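Local coordinates for possible translation initiation inhibitor (Rhodopseudomonas palustris, PDB 3LME), which is of unknown function but belongs to the YjgF-like family of small trimeric alpha/beta proteins, at residues A[51-60]-A[118-126]. The protein carries 1 engineered substitution. Sequence-based numbering, arbitrary orientation.
Sequences RIRRMFDNML and DIAEIDGTF
I122 points from the strand at the helix and meets three side chains of segment 51-60. Its CG2 lies 3.4 Å from M55 CG, its CD1 is 3.5 Å from F56 CE1, with the two side chains crossing at about a right angle, and its CG1 faces M59 SD. M55 leaves the helix with CG anti to the backbone N (chi1 175°) and bends only at chi3, which lays SD 3.6 Å from A120 CB and close to the A120 carbonyl. One turn on, M59 repeats this shape; its sulfur fills the place beside G124, where the strand has no side chain, and M59 SD lies 3.6 Å from G124 CA. F126 closes the row, its ring met at the edge by M59 CE and by L60 CD2, the latter 4.0 Å from F126 CE2.

Polar contact is confined to the start of both segments. R51 NE makes a salt bridge with D118 OD1 at 3.1 Å, whose hydrogen bond is weak and bent, the guanidinium and carboxylate planes standing 60° apart. D118 OD1 also accepts a hydrogen bond from I119 N through its anti lone pair, while D118 OD2 is hydrogen-bonded to H35 ND1, so both carboxylate oxygens are engaged.

The axes of 51-60 and 120-126 run in the same general direction, 27° apart, in the helix-on-sheet core of the alpha/beta fold. E121 and D123, pointing away from the helix, pack on T107 of a neighbouring subunit. Strands 28-35 and 73-80 flank strand 120-127, M59 reaching M34 and L76, while I52 and F56 turn to helix 83-98.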
loop_
_atom_site.group_PDB
_atom_site.type_symbol
_atom_site.label_atom_id
_atom_site.label_comp_id
_atom_site.label_asym_id
_atom_site.label_seq_id
_atom_site.Cartn_x
_atom_site.Cartn_y
_atom_site.Cartn_z
ATOM N N ARG A 51 3.823 13.300 18.380
ATOM C CA ARG A 51 3.805 13.334 16.911
ATOM C C ARG A 51 3.060 12.168 16.311
ATOM O O ARG A 51 2.216 12.339 15.442
ATOM C CB ARG A 51 5.214 13.313 16.377
ATOM C CG ARG A 51 5.302 13.664 14.938
ATOM C CD ARG A 51 5.371 15.169 14.732
ATOM N NE ARG A 51 6.380 15.449 13.723
ATOM C CZ ARG A 51 7.627 15.836 13.994
ATOM N NH1 ARG A 51 8.480 16.038 12.991
ATOM N NH2 ARG A 51 8.006 16.049 15.251
ATOM N N ILE A 52 3.385 10.977 16.790
ATOM C CA ILE A 52 2.768 9.773 16.328
ATOM C C ILE A 52 1.309 9.659 16.758
ATOM O O ILE A 52 0.452 9.292 15.918
ATOM C CB ILE A 52 3.580 8.568 16.759
ATOM C CG1 ILE A 52 4.774 8.417 15.817
ATOM C CG2 ILE A 52 2.723 7.304 16.721
ATOM C CD1 ILE A 52 5.899 7.655 16.397
ATOM N N ARG A 53 1.006 9.964 18.033
ATOM C CA ARG A 53 -0.403 9.996 18.495
ATOM C C ARG A 53 -1.225 10.922 17.577
ATOM O O ARG A 53 -2.318 10.560 17.119
ATOM C CB ARG A 53 -0.526 10.387 19.982
ATOM C CG ARG A 53 -1.967 10.532 20.530
ATOM C CD ARG A 53 -2.847 9.291 20.203
ATOM N NE ARG A 53 -4.253 9.305 20.683
ATOM C CZ ARG A 53 -4.660 8.858 21.877
ATOM N NH1 ARG A 53 -3.772 8.403 22.742
ATOM N NH2 ARG A 53 -5.951 8.875 22.211
ATOM N N ARG A 54 -0.651 12.072 17.251
ATOM C CA ARG A 54 -1.334 13.036 16.421
ATOM C C ARG A 54 -1.520 12.567 14.987
ATOM O O ARG A 54 -2.511 12.918 14.340
ATOM C CB ARG A 54 -0.596 14.368 16.442
ATOM C CG ARG A 54 -1.355 15.528 15.807
ATOM C CD ARG A 54 -2.572 15.790 16.618
ATOM N NE ARG A 54 -2.991 17.170 16.447
ATOM C CZ ARG A 54 -2.746 18.151 17.309
ATOM N NH1 ARG A 54 -2.064 17.923 18.422
ATOM N NH2 ARG A 54 -3.185 19.376 17.032
ATOM N N MET A 55 -0.559 11.800 14.477
ATOM C CA MET A 55 -0.687 11.164 13.165
ATOM C C MET A 55 -1.880 10.207 13.186
ATOM O O MET A 55 -2.744 10.260 12.298
ATOM C CB MET A 55 0.600 10.435 12.812
ATOM C CG MET A 55 0.575 9.607 11.519
ATOM S SD MET A 55 2.157 8.765 11.306
ATOM C CE MET A 55 2.018 7.486 12.577
ATOM N N PHE A 56 -1.961 9.375 14.229
ATOM C CA PHE A 56 -3.111 8.480 14.367
ATOM C C PHE A 56 -4.457 9.209 14.513
ATOM O O PHE A 56 -5.432 8.858 13.824
ATOM C CB PHE A 56 -2.897 7.517 15.504
ATOM C CG PHE A 56 -2.069 6.342 15.140
ATOM C CD1 PHE A 56 -2.626 5.272 14.487
ATOM C CD2 PHE A 56 -0.721 6.304 15.457
ATOM C CE1 PHE A 56 -1.857 4.167 14.167
ATOM C CE2 PHE A 56 0.084 5.189 15.123
ATOM C CZ PHE A 56 -0.480 4.134 14.483
ATOM N N ASP A 57 -4.504 10.231 15.379
ATOM C CA ASP A 57 -5.706 11.033 15.545
ATOM C C ASP A 57 -6.121 11.705 14.213
ATOM O O ASP A 57 -7.306 11.675 13.843
ATOM C CB ASP A 57 -5.518 12.088 16.635
ATOM C CG ASP A 57 -5.400 11.499 18.065
ATOM O OD1 ASP A 57 -5.748 10.318 18.336
ATOM O OD2 ASP A 57 -4.964 12.269 18.952
ATOM N N ASN A 58 -5.184 12.307 13.480
ATOM C CA ASN A 58 -5.570 12.880 12.211
ATOM C C ASN A 58 -6.217 11.841 11.299
ATOM O O ASN A 58 -7.236 12.129 10.665
ATOM C CB ASN A 58 -4.387 13.493 11.480
ATOM C CG ASN A 58 -3.949 14.809 12.051
ATOM O OD1 ASN A 58 -2.819 15.223 11.860
ATOM N ND2 ASN A 58 -4.833 15.480 12.736
ATOM N N MET A 59 -5.603 10.654 11.209
ATOM C CA MET A 59 -6.060 9.578 10.314
ATOM C C MET A 59 -7.471 9.203 10.767
ATOM O O MET A 59 -8.397 9.150 9.927
ATOM C CB MET A 59 -5.097 8.355 10.326
ATOM C CG MET A 59 -5.504 7.151 9.436
ATOM S SD MET A 59 -4.715 5.525 9.701
ATOM C CE MET A 59 -5.084 5.164 11.419
ATOM N N LEU A 60 -7.642 8.989 12.086
ATOM C CA LEU A 60 -8.926 8.504 12.642
ATOM C C LEU A 60 -10.076 9.499 12.475
ATOM O O LEU A 60 -11.219 9.095 12.321
ATOM C CB LEU A 60 -8.791 8.031 14.098
ATOM C CG LEU A 60 -8.033 6.698 14.219
ATOM C CD1 LEU A 60 -7.570 6.438 15.624
ATOM C CD2 LEU A 60 -8.814 5.461 13.635
ATOM N N ASP A 118 9.100 14.880 8.197
ATOM C CA ASP A 118 8.445 14.232 9.336
ATOM C C ASP A 118 9.070 12.864 9.651
ATOM O O ASP A 118 9.790 12.289 8.825
ATOM C CB ASP A 118 6.937 14.089 9.066
ATOM C CG ASP A 118 6.085 14.165 10.353
ATOM O OD1 ASP A 118 6.374 13.453 11.352
ATOM O OD2 ASP A 118 5.112 14.958 10.366
ATOM N N ILE A 119 8.797 12.357 10.849
ATOM C CA ILE A 119 9.301 11.055 11.266
ATOM C C ILE A 119 8.397 9.854 10.959
ATOM O O ILE A 119 8.821 8.723 11.094
ATOM C CB ILE A 119 9.647 11.042 12.758
ATOM C CG1 ILE A 119 8.377 11.009 13.622
ATOM C CG2 ILE A 119 10.543 12.208 13.082
ATOM C CD1 ILE A 119 8.665 10.917 15.098
ATOM N N ALA A 120 7.165 10.087 10.548
ATOM C CA ALA A 120 6.212 9.006 10.368
ATOM C C ALA A 120 5.028 9.472 9.550
ATOM O O ALA A 120 4.528 10.582 9.741
ATOM C CB ALA A 120 5.744 8.460 11.709
ATOM N N GLU A 121 4.586 8.619 8.639
ATOM C CA GLU A 121 3.390 8.880 7.873
ATOM C C GLU A 121 2.621 7.563 7.815
ATOM O O GLU A 121 3.238 6.497 7.848
ATOM C CB GLU A 121 3.787 9.352 6.488
ATOM C CG GLU A 121 2.647 9.822 5.619
ATOM C CD GLU A 121 3.140 10.624 4.432
ATOM O OE1 GLU A 121 2.347 10.861 3.503
ATOM O OE2 GLU A 121 4.328 11.028 4.422
ATOM N N ILE A 122 1.290 7.628 7.765
ATOM C CA ILE A 122 0.493 6.408 7.844
ATOM C C ILE A 122 -0.576 6.355 6.783
ATOM O O ILE A 122 -1.116 7.372 6.437
ATOM C CB ILE A 122 -0.102 6.164 9.282
ATOM C CG1 ILE A 122 -0.826 4.811 9.370
ATOM C CG2 ILE A 122 -1.086 7.265 9.696
ATOM C CD1 ILE A 122 -1.011 4.298 10.781
ATOM N N ASP A 123 -0.845 5.158 6.269
ATOM C CA ASP A 123 -1.938 4.884 5.322
ATOM C C ASP A 123 -2.972 3.958 5.935
ATOM O O ASP A 123 -2.639 2.851 6.347
ATOM C CB ASP A 123 -1.415 4.183 4.086
ATOM C CG ASP A 123 -0.684 5.104 3.172
ATOM O OD1 ASP A 123 -0.680 6.330 3.457
ATOM O OD2 ASP A 123 -0.116 4.595 2.169
ATOM N N GLY A 124 -4.224 4.397 5.968
ATOM C CA GLY A 124 -5.261 3.652 6.633
ATOM C C GLY A 124 -6.343 3.350 5.654
ATOM O O GLY A 124 -6.704 4.213 4.858
ATOM N N THR A 125 -6.844 2.117 5.717
ATOM C CA THR A 125 -7.965 1.621 4.906
ATOM C C THR A 125 -8.992 0.962 5.831
ATOM O O THR A 125 -8.644 0.148 6.676
ATOM C CB THR A 125 -7.456 0.623 3.862
ATOM O OG1 THR A 125 -6.372 1.228 3.162
ATOM C CG2 THR A 125 -8.545 0.231 2.873
ATOM N N PHE A 126 -10.251 1.356 5.690
ATOM C CA PHE A 126 -11.288 0.940 6.628
ATOM C C PHE A 126 -12.457 0.280 5.889
ATOM O O PHE A 126 -12.748 0.604 4.725
ATOM C CB PHE A 126 -11.796 2.136 7.427
ATOM C CG PHE A 126 -10.740 2.822 8.273
ATOM C CD1 PHE A 126 -9.758 3.628 7.690
ATOM C CD2 PHE A 126 -10.763 2.711 9.645
ATOM C CE1 PHE A 126 -8.805 4.261 8.471
ATOM C CE2 PHE A 126 -9.818 3.344 10.432
ATOM C CZ PHE A 126 -8.831 4.117 9.853
#